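(S)-ureidoglycine--glyoxylate transaminase (Bacillus subtilis, PDB 3ISL) catalyses the pyridoxal-phosphate-dependent transfer of the amino group of (S)-ureidoglycine to glyoxylate, giving oxalurate and glycine in the purine catabolic pathway. Local coordinates at residues 72-80 against 97-108; 161-169 against 211-219. All blocks are in the same frame, centred on the assembly; numbering follows the deposited sequence.

Followed from the N terminus, the chain runs through helix 71-82, strand 88-93 and helix 96-107, and interaction 1 (72-80 with 97-108) closes this loop by packing the two helices together beside the cofactor. Interaction 2 (161-169 with 211-219) opens later and closes a longer loop through strands 168-172, 191-193 and 206-211, joining the turn after helix 156-164 to the start of helix 213-220. The two loops follow in series, neither nested nor crossed, on the mixed sheet of the cofactor-binding domain. Their centres lie about 17 Å apart, and helix 71-82, which carries 72-80, also reaches interaction 2 through V82, which touches L168, V215 and V218.

Interaction 1: 72-80 against 97-108; sequences RAGIEAVLA and FGYLLTEIAERY. With PLP (pyridoxal-5'-phosphate), chain C.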
loop_
_atom_site.group_PDB
_atom_site.type_symbol
_atom_site.label_atom_id
_atom_site.label_comp_id
_atom_site.label_asym_id
_atom_site.label_seq_id
_atom_site.Cartn_x
_atom_site.Cartn_y
_atom_site.Cartn_z
ATOM N N ARG A 72 4.653 7.558 -3.991
ATOM C CA ARG A 72 4.248 8.069 -5.295
ATOM C C ARG A 72 2.795 7.740 -5.666
ATOM O O ARG A 72 2.246 8.375 -6.560
ATOM C CB ARG A 72 5.217 7.633 -6.412
ATOM C CG ARG A 72 4.996 6.280 -6.978
ATOM C CD ARG A 72 6.230 5.954 -7.866
ATOM N NE ARG A 72 7.504 5.901 -7.111
ATOM C CZ ARG A 72 8.732 5.836 -7.664
ATOM N NH1 ARG A 72 8.902 5.865 -8.985
ATOM N NH2 ARG A 72 9.817 5.764 -6.883
ATOM N N ALA A 73 2.172 6.802 -4.944
ATOM C CA ALA A 73 0.716 6.646 -4.993
ATOM C C ALA A 73 0.099 7.833 -4.237
ATOM O O ALA A 73 -0.978 8.288 -4.603
ATOM C CB ALA A 73 0.300 5.337 -4.342
ATOM N N GLY A 74 0.752 8.278 -3.155
ATOM C CA GLY A 74 0.308 9.464 -2.458
ATOM C C GLY A 74 0.355 10.674 -3.373
ATOM O O GLY A 74 -0.570 11.471 -3.419
ATOM N N ILE A 75 1.475 10.828 -4.074
ATOM C CA ILE A 75 1.635 11.925 -5.007
ATOM C C ILE A 75 0.577 11.873 -6.123
ATOM O O ILE A 75 -0.041 12.883 -6.451
ATOM C CB ILE A 75 3.022 11.895 -5.630
ATOM C CG1 ILE A 75 4.111 12.108 -4.536
ATOM C CG2 ILE A 75 3.063 12.923 -6.817
ATOM C CD1 ILE A 75 5.589 11.985 -5.093
ATOM N N GLU A 76 0.377 10.680 -6.699
ATOM C CA GLU A 76 -0.618 10.468 -7.714
ATOM C C GLU A 76 -2.053 10.787 -7.238
ATOM O O GLU A 76 -2.821 11.475 -7.969
ATOM C CB GLU A 76 -0.494 9.045 -8.325
ATOM C CG GLU A 76 -1.513 8.795 -9.489
ATOM C CD GLU A 76 -1.143 7.609 -10.359
ATOM O OE1 GLU A 76 -1.995 7.154 -11.139
ATOM O OE2 GLU A 76 0.009 7.137 -10.293
ATOM N N ALA A 77 -2.407 10.352 -6.024
ATOM C CA ALA A 77 -3.762 10.614 -5.504
ATOM C C ALA A 77 -3.993 12.133 -5.385
ATOM O O ALA A 77 -5.043 12.631 -5.792
ATOM C CB ALA A 77 -4.015 9.911 -4.172
ATOM N N VAL A 78 -3.012 12.875 -4.846
ATOM C CA VAL A 78 -3.170 14.318 -4.779
ATOM C C VAL A 78 -3.309 14.855 -6.218
ATOM O O VAL A 78 -4.295 15.527 -6.521
ATOM C CB VAL A 78 -2.051 15.022 -4.005
ATOM C CG1 VAL A 78 -2.202 16.564 -4.138
ATOM C CG2 VAL A 78 -2.057 14.615 -2.495
ATOM N N LEU A 79 -2.374 14.541 -7.120
ATOM C CA LEU A 79 -2.445 15.153 -8.462
ATOM C C LEU A 79 -3.705 14.721 -9.250
ATOM O O LEU A 79 -4.312 15.543 -9.944
ATOM C CB LEU A 79 -1.184 14.858 -9.247
ATOM C CG LEU A 79 0.073 15.557 -8.711
ATOM C CD1 LEU A 79 1.252 14.986 -9.388
ATOM C CD2 LEU A 79 -0.064 17.078 -8.967
ATOM N N ALA A 80 -4.083 13.461 -9.148
ATOM C CA ALA A 80 -5.334 12.957 -9.733
ATOM C C ALA A 80 -6.551 13.766 -9.262
ATOM O O ALA A 80 -7.461 14.047 -10.039
ATOM C CB ALA A 80 -5.540 11.457 -9.390
ATOM N N PHE A 97 12.934 12.935 -9.853
ATOM C CA PHE A 97 11.547 12.890 -9.361
ATOM C C PHE A 97 10.659 14.021 -9.946
ATOM O O PHE A 97 9.438 13.876 -10.018
ATOM C CB PHE A 97 11.524 12.705 -7.808
ATOM C CG PHE A 97 12.220 11.414 -7.360
ATOM C CD1 PHE A 97 11.520 10.194 -7.349
ATOM C CD2 PHE A 97 13.606 11.395 -7.060
ATOM C CE1 PHE A 97 12.146 8.983 -7.013
ATOM C CE2 PHE A 97 14.252 10.176 -6.707
ATOM C CZ PHE A 97 13.504 8.969 -6.692
ATOM N N GLY A 98 11.259 15.120 -10.404
ATOM C CA GLY A 98 10.519 16.110 -11.236
ATOM C C GLY A 98 9.823 15.480 -12.462
ATOM O O GLY A 98 8.700 15.828 -12.786
ATOM N N TYR A 99 10.494 14.559 -13.140
ATOM C CA TYR A 99 9.907 13.806 -14.267
ATOM C C TYR A 99 8.798 12.833 -13.885
ATOM O O TYR A 99 7.900 12.579 -14.692
ATOM C CB TYR A 99 10.999 13.060 -15.015
ATOM C CG TYR A 99 11.969 14.047 -15.639
ATOM C CD1 TYR A 99 11.544 14.926 -16.629
ATOM C CD2 TYR A 99 13.302 14.086 -15.248
ATOM C CE1 TYR A 99 12.417 15.845 -17.204
ATOM C CE2 TYR A 99 14.183 15.000 -15.828
ATOM C CZ TYR A 99 13.731 15.885 -16.795
ATOM O OH TYR A 99 14.601 16.805 -17.362
ATOM N N LEU A 100 8.830 12.292 -12.671
ATOM C CA LEU A 100 7.678 11.535 -12.255
ATOM C C LEU A 100 6.444 12.438 -12.098
ATOM O O LEU A 100 5.341 12.057 -12.446
ATOM C CB LEU A 100 7.973 10.864 -10.905
ATOM C CG LEU A 100 6.963 10.026 -10.148
ATOM C CD1 LEU A 100 6.554 8.775 -10.936
ATOM C CD2 LEU A 100 7.625 9.668 -8.714
ATOM N N LEU A 101 6.625 13.636 -11.546
ATOM C CA LEU A 101 5.498 14.542 -11.438
ATOM C C LEU A 101 4.928 14.827 -12.834
ATOM O O LEU A 101 3.715 14.907 -12.978
ATOM C CB LEU A 101 5.926 15.883 -10.814
ATOM C CG LEU A 101 6.406 15.875 -9.365
ATOM C CD1 LEU A 101 6.680 17.340 -8.996
ATOM C CD2 LEU A 101 5.403 15.199 -8.405
ATOM N N THR A 102 5.797 15.004 -13.853
ATOM C CA THR A 102 5.277 15.362 -15.167
ATOM C C THR A 102 4.529 14.170 -15.795
ATOM O O THR A 102 3.467 14.327 -16.420
ATOM C CB THR A 102 6.330 15.994 -16.154
ATOM O OG1 THR A 102 7.184 14.991 -16.704
ATOM C CG2 THR A 102 7.170 17.064 -15.506
ATOM N N GLU A 103 5.079 12.982 -15.610
ATOM C CA GLU A 103 4.400 11.742 -16.019
ATOM C C GLU A 103 2.966 11.622 -15.505
ATOM O O GLU A 103 2.032 11.395 -16.270
ATOM C CB GLU A 103 5.197 10.582 -15.458
ATOM C CG GLU A 103 6.255 10.109 -16.323
ATOM C CD GLU A 103 5.666 9.188 -17.307
ATOM O OE1 GLU A 103 4.664 8.562 -16.880
ATOM O OE2 GLU A 103 6.152 9.113 -18.467
ATOM N N ILE A 104 2.826 11.744 -14.192
ATOM C CA ILE A 104 1.541 11.668 -13.516
ATOM C C ILE A 104 0.580 12.746 -14.035
ATOM O O ILE A 104 -0.566 12.447 -14.420
ATOM C CB ILE A 104 1.740 11.768 -11.970
ATOM C CG1 ILE A 104 2.371 10.476 -11.425
ATOM C CG2 ILE A 104 0.420 11.961 -11.312
ATOM C CD1 ILE A 104 3.149 10.639 -10.134
ATOM N N ALA A 105 1.029 14.011 -14.044
ATOM C CA ALA A 105 0.180 15.090 -14.508
ATOM C C ALA A 105 -0.288 14.873 -15.947
ATOM O O ALA A 105 -1.465 15.115 -16.271
ATOM C CB ALA A 105 0.898 16.488 -14.368
ATOM N N GLU A 106 0.620 14.438 -16.817
ATOM C CA GLU A 106 0.261 14.256 -18.256
ATOM C C GLU A 106 -0.760 13.163 -18.426
ATOM O O GLU A 106 -1.742 13.322 -19.140
ATOM C CB GLU A 106 1.480 13.914 -19.100
ATOM C CG GLU A 106 1.783 15.018 -20.051
ATOM C CD GLU A 106 3.238 15.100 -20.442
ATOM O OE1 GLU A 106 3.968 14.081 -20.281
ATOM O OE2 GLU A 106 3.625 16.208 -20.919
ATOM N N ARG A 107 -0.509 12.058 -17.723
ATOM C CA ARG A 107 -1.414 10.939 -17.690
ATOM C C ARG A 107 -2.818 11.343 -17.232
ATOM O O ARG A 107 -3.787 10.776 -17.718
ATOM C CB ARG A 107 -0.821 9.765 -16.873
ATOM C CG ARG A 107 0.459 9.156 -17.558
ATOM C CD ARG A 107 0.642 7.657 -17.211
ATOM N NE ARG A 107 1.970 7.113 -17.561
ATOM C CZ ARG A 107 2.305 5.806 -17.574
ATOM N NH1 ARG A 107 1.416 4.835 -17.316
ATOM N NH2 ARG A 107 3.544 5.454 -17.886
ATOM N N TYR A 108 -2.941 12.336 -16.350
ATOM C CA TYR A 108 -4.296 12.827 -15.986
ATOM C C TYR A 108 -4.855 13.915 -16.921
ATOM O O TYR A 108 -5.884 14.524 -16.654
ATOM C CB TYR A 108 -4.414 13.176 -14.488
ATOM C CG TYR A 108 -4.401 11.903 -13.667
ATOM C CD1 TYR A 108 -5.576 11.133 -13.533
ATOM C CD2 TYR A 108 -3.214 11.403 -13.125
ATOM C CE1 TYR A 108 -5.579 9.916 -12.865
ATOM C CE2 TYR A 108 -3.203 10.205 -12.426
ATOM C CZ TYR A 108 -4.434 9.448 -12.319
ATOM O OH TYR A 108 -4.510 8.266 -11.632
HETATM N N1 PLP C . 9.738 11.164 -4.498
HETATM C C2 PLP C . 11.101 11.430 -4.008
HETATM C C2A PLP C . 11.684 12.707 -3.895
HETATM C C3 PLP C . 11.958 10.394 -3.614
HETATM O O3 PLP C . 13.225 10.643 -3.150
HETATM C C4 PLP C . 11.572 9.073 -3.636
HETATM C C4A PLP C . 12.581 7.958 -3.156
HETATM C C5 PLP C . 10.289 8.775 -4.078
HETATM C C6 PLP C . 9.368 9.776 -4.523
HETATM C C5A PLP C . 9.936 7.326 -4.139
HETATM O O4P PLP C . 8.799 7.087 -3.452
HETATM P P PLP C . 8.441 5.548 -3.427
HETATM O O1P PLP C . 9.569 4.681 -3.976
HETATM O O2P PLP C . 7.011 5.567 -4.275
HETATM O O3P PLP C . 8.033 5.118 -1.855
#
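R72 and F97 meet beside pyridoxal phosphate, R72 NH2 4.0 Å from F97 CE1 at the ring edge. The ring lies over the pyridine, F97 CE1 3.4 Å from PLP C4, a stack that, like a phosphate held at a helix N terminus, characterises fold type I aminotransferases. An alanine here would remove this cover, and the pyridine would probably be freer to tilt. R72 makes three hydrogen bonds to the phosphate: NE to PLP O2P at 2.9 Å, its backbone N to the same oxygen, and NH2 to PLP O1P. The chain, bent at chi3 (62°), turns NE back onto that oxygen, while L100 CD2 lies over one guanidinium face, toward its rim.

Behind this first shell the helix segments 72-80 and 97-107 cross at -42°. I75 CG2 meets L101 CD2 at 3.6 Å, and I104 CG2 packs on L79 CD1. Y108 OH donates to the anti lone pair of E76 OE1 (2.8 Å), and A80 CB makes a CH-pi contact over the Y108 face. S246 of the second subunit also binds E76 OE1. The helices sit over the sheet, I75 touching I193 of strand 191-193 and L101 reaching I91 of strand 88-93.

Interaction 2: 161-169 against 211-219; sequences ACRTEDALF and YNERVADVI
L168, at the start of strand 168-172, and V215, in the first turn of helix 213-220, bring their CA atoms to 7.1 Å, the closest such pair between the two backbones. Each segment carries a classical helix-end motif. A Schellman motif ends helix 156-164, with D166 at positive phi and A167 N bonded back to C162 O at 2.8 Å; N212 is the N-cap of helix 213-220. The example illustrates how one long side chain can join two such ends.

That side chain is R214, bent at chi2 and chi3 and inserted between L168 and R163. L168 CD2 sits over the centre of one guanidinium face, 4.0 Å above its plane, and R163 CD covers the opposite face. The edge serves the turn: R214 NH2 donates to A167 O at 2.7 Å, nearly straight at 162° and in the guanidinium plane, though approaching from well above the plane of the carbonyl. R214 NH1 makes a salt bridge to D166 OD1 at 2.9 Å, bent to 125° and weak as a hydrogen bond.

R163 NE comes within 3.4 Å of R214 NH2 with no bond between these two donors. The carboxylate of D190 probably balances both charges, since it pairs with R214 NH2 through one oxygen and R163 NH2 through the other. N212 ND2 binds D190 as well, so the cap residue shares this acid. Beyond the polar edge, L168 CD1 meets V218 CG2 at 4.3 Å, and V82 of helix 71-82 packs against both residues. At the helix start, CG of N212 stands between its backbone N and carbonyl carbon (chi1 61°), a turn that lets OD1 accept the capping bond from V215 N at 3.1 Å.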
loop_
_atom_site.group_PDB
_atom_site.type_symbol
_atom_site.label_atom_id
_atom_site.label_comp_id
_atom_site.label_asym_id
_atom_site.label_seq_id
_atom_site.Cartn_x
_atom_site.Cartn_y
_atom_site.Cartn_z
ATOM N N ALA A 161 4.342 33.173 -4.186
ATOM C CA ALA A 161 3.867 33.628 -5.512
ATOM C C ALA A 161 2.621 32.791 -5.898
ATOM O O ALA A 161 1.730 33.322 -6.529
ATOM C CB ALA A 161 4.981 33.497 -6.576
ATOM N N CYS A 162 2.568 31.508 -5.507
ATOM C CA CYS A 162 1.460 30.584 -5.923
ATOM C C CYS A 162 0.185 31.097 -5.291
ATOM O O CYS A 162 -0.824 31.245 -5.976
ATOM C CB CYS A 162 1.699 29.111 -5.507
ATOM S SG CYS A 162 2.965 28.270 -6.494
ATOM N N ARG A 163 0.260 31.467 -4.013
ATOM C CA ARG A 163 -0.883 32.022 -3.285
ATOM C C ARG A 163 -1.439 33.337 -3.934
ATOM O O ARG A 163 -2.635 33.488 -4.149
ATOM C CB ARG A 163 -0.480 32.254 -1.793
ATOM C CG ARG A 163 -1.662 32.529 -0.818
ATOM C CD ARG A 163 -2.669 31.327 -0.732
ATOM N NE ARG A 163 -2.018 30.028 -0.438
ATOM C CZ ARG A 163 -1.868 29.475 0.785
ATOM N NH1 ARG A 163 -2.312 30.071 1.891
ATOM N NH2 ARG A 163 -1.277 28.303 0.913
ATOM N N THR A 164 -0.568 34.289 -4.220
ATOM C CA THR A 164 -1.007 35.520 -4.892
ATOM C C THR A 164 -1.543 35.304 -6.311
ATOM O O THR A 164 -2.508 35.941 -6.691
ATOM C CB THR A 164 0.041 36.694 -4.844
ATOM O OG1 THR A 164 0.944 36.599 -5.936
ATOM C CG2 THR A 164 0.829 36.716 -3.585
ATOM N N GLU A 165 -0.949 34.385 -7.070
ATOM C CA GLU A 165 -1.429 34.052 -8.408
ATOM C C GLU A 165 -2.552 33.017 -8.408
ATOM O O GLU A 165 -3.011 32.600 -9.484
ATOM C CB GLU A 165 -0.291 33.579 -9.323
ATOM C CG GLU A 165 0.855 34.590 -9.456
ATOM C CD GLU A 165 0.446 35.855 -10.218
ATOM O OE1 GLU A 165 -0.307 35.784 -11.210
ATOM O OE2 GLU A 165 0.869 36.924 -9.794
ATOM N N ASP A 166 -2.959 32.578 -7.214
ATOM C CA ASP A 166 -4.069 31.638 -7.071
ATOM C C ASP A 166 -3.771 30.350 -7.832
ATOM O O ASP A 166 -4.630 29.785 -8.483
ATOM C CB ASP A 166 -5.412 32.313 -7.460
ATOM C CG ASP A 166 -6.670 31.546 -6.918
ATOM O OD1 ASP A 166 -6.597 30.793 -5.892
ATOM O OD2 ASP A 166 -7.739 31.741 -7.562
ATOM N N ALA A 167 -2.527 29.877 -7.737
ATOM C CA ALA A 167 -2.160 28.489 -8.095
ATOM C C ALA A 167 -2.056 27.585 -6.836
ATOM O O ALA A 167 -1.687 28.067 -5.743
ATOM C CB ALA A 167 -0.800 28.470 -8.879
ATOM N N LEU A 168 -2.310 26.273 -7.009
ATOM C CA LEU A 168 -2.076 25.315 -5.951
ATOM C C LEU A 168 -0.644 24.844 -5.946
ATOM O O LEU A 168 -0.148 24.371 -6.964
ATOM C CB LEU A 168 -3.027 24.111 -6.068
ATOM C CG LEU A 168 -4.480 24.541 -6.293
ATOM C CD1 LEU A 168 -5.245 23.285 -6.717
ATOM C CD2 LEU A 168 -5.036 25.153 -4.950
ATOM N N PHE A 169 0.039 25.010 -4.824
ATOM C CA PHE A 169 1.445 24.615 -4.764
ATOM C C PHE A 169 1.502 23.226 -4.129
ATOM O O PHE A 169 1.182 23.088 -2.959
ATOM C CB PHE A 169 2.198 25.651 -3.908
ATOM C CG PHE A 169 3.685 25.441 -3.813
ATOM C CD1 PHE A 169 4.413 24.912 -4.858
ATOM C CD2 PHE A 169 4.368 25.933 -2.712
ATOM C CE1 PHE A 169 5.758 24.804 -4.800
ATOM C CE2 PHE A 169 5.746 25.849 -2.630
ATOM C CZ PHE A 169 6.448 25.301 -3.691
ATOM N N TYR A 211 -3.191 18.695 3.133
ATOM C CA TYR A 211 -3.616 19.780 2.274
ATOM C C TYR A 211 -4.646 20.685 2.960
ATOM O O TYR A 211 -5.227 20.296 3.960
ATOM C CB TYR A 211 -4.140 19.231 0.958
ATOM C CG TYR A 211 -5.303 18.285 1.098
ATOM C CD1 TYR A 211 -6.633 18.752 1.194
ATOM C CD2 TYR A 211 -5.090 16.913 1.102
ATOM C CE1 TYR A 211 -7.720 17.833 1.270
ATOM C CE2 TYR A 211 -6.144 16.022 1.187
ATOM C CZ TYR A 211 -7.434 16.479 1.295
ATOM O OH TYR A 211 -8.410 15.547 1.378
ATOM N N ASN A 212 -4.801 21.900 2.416
ATOM C CA ASN A 212 -5.641 22.991 2.974
ATOM C C ASN A 212 -6.998 23.065 2.312
ATOM O O ASN A 212 -7.354 22.193 1.514
ATOM C CB ASN A 212 -4.908 24.379 2.918
ATOM C CG ASN A 212 -4.539 24.840 1.475
ATOM O OD1 ASN A 212 -4.994 24.288 0.482
ATOM N ND2 ASN A 212 -3.714 25.866 1.386
ATOM N N GLU A 213 -7.766 24.103 2.664
ATOM C CA GLU A 213 -9.149 24.339 2.212
ATOM C C GLU A 213 -9.168 24.741 0.723
ATOM O O GLU A 213 -10.077 24.345 -0.011
ATOM C CB GLU A 213 -9.823 25.381 3.133
ATOM C CG GLU A 213 -10.895 26.273 2.462
ATOM C CD GLU A 213 -11.748 27.214 3.435
ATOM O OE1 GLU A 213 -13.004 27.168 3.342
ATOM O OE2 GLU A 213 -11.170 27.991 4.258
ATOM N N ARG A 214 -8.129 25.458 0.260
ATOM C CA ARG A 214 -7.957 25.686 -1.204
ATOM C C ARG A 214 -7.968 24.368 -1.977
ATOM O O ARG A 214 -8.722 24.221 -2.940
ATOM C CB ARG A 214 -6.684 26.482 -1.542
ATOM C CG ARG A 214 -6.643 27.885 -0.925
ATOM C CD ARG A 214 -6.115 28.944 -1.927
ATOM N NE ARG A 214 -4.733 28.677 -2.156
ATOM C CZ ARG A 214 -4.094 28.738 -3.304
ATOM N NH1 ARG A 214 -4.666 29.167 -4.395
ATOM N NH2 ARG A 214 -2.814 28.398 -3.310
ATOM N N VAL A 215 -7.136 23.416 -1.540
ATOM C CA VAL A 215 -7.120 22.046 -2.130
ATOM C C VAL A 215 -8.449 21.290 -1.938
ATOM O O VAL A 215 -8.973 20.706 -2.894
ATOM C CB VAL A 215 -5.927 21.190 -1.695
ATOM C CG1 VAL A 215 -5.951 19.813 -2.414
ATOM C CG2 VAL A 215 -4.648 21.889 -2.071
ATOM N N ALA A 216 -9.016 21.381 -0.742
ATOM C CA ALA A 216 -10.223 20.610 -0.418
ATOM C C ALA A 216 -11.427 21.105 -1.251
ATOM O O ALA A 216 -12.173 20.299 -1.790
ATOM C CB ALA A 216 -10.548 20.612 1.133
ATOM N N ASP A 217 -11.582 22.421 -1.412
ATOM C CA ASP A 217 -12.684 22.929 -2.273
ATOM C C ASP A 217 -12.615 22.465 -3.751
ATOM O O ASP A 217 -13.657 22.221 -4.362
ATOM C CB ASP A 217 -12.785 24.456 -2.186
ATOM C CG ASP A 217 -13.124 24.920 -0.781
ATOM O OD1 ASP A 217 -12.976 26.096 -0.507
ATOM O OD2 ASP A 217 -13.478 24.072 0.071
ATOM N N VAL A 218 -11.416 22.373 -4.331
ATOM C CA VAL A 218 -11.276 21.851 -5.690
ATOM C C VAL A 218 -11.673 20.360 -5.721
ATOM O O VAL A 218 -12.291 19.922 -6.665
ATOM C CB VAL A 218 -9.830 22.017 -6.201
ATOM C CG1 VAL A 218 -9.590 21.164 -7.465
ATOM C CG2 VAL A 218 -9.499 23.471 -6.433
ATOM N N ILE A 219 -11.351 19.602 -4.663
ATOM C CA ILE A 219 -11.680 18.189 -4.588
ATOM C C ILE A 219 -13.204 18.059 -4.429
ATOM O O ILE A 219 -13.838 17.217 -5.049
ATOM C CB ILE A 219 -10.954 17.563 -3.396
ATOM C CG1 ILE A 219 -9.420 17.612 -3.582
ATOM C CG2 ILE A 219 -11.432 16.163 -3.163
ATOM C CD1 ILE A 219 -8.668 16.872 -2.503
#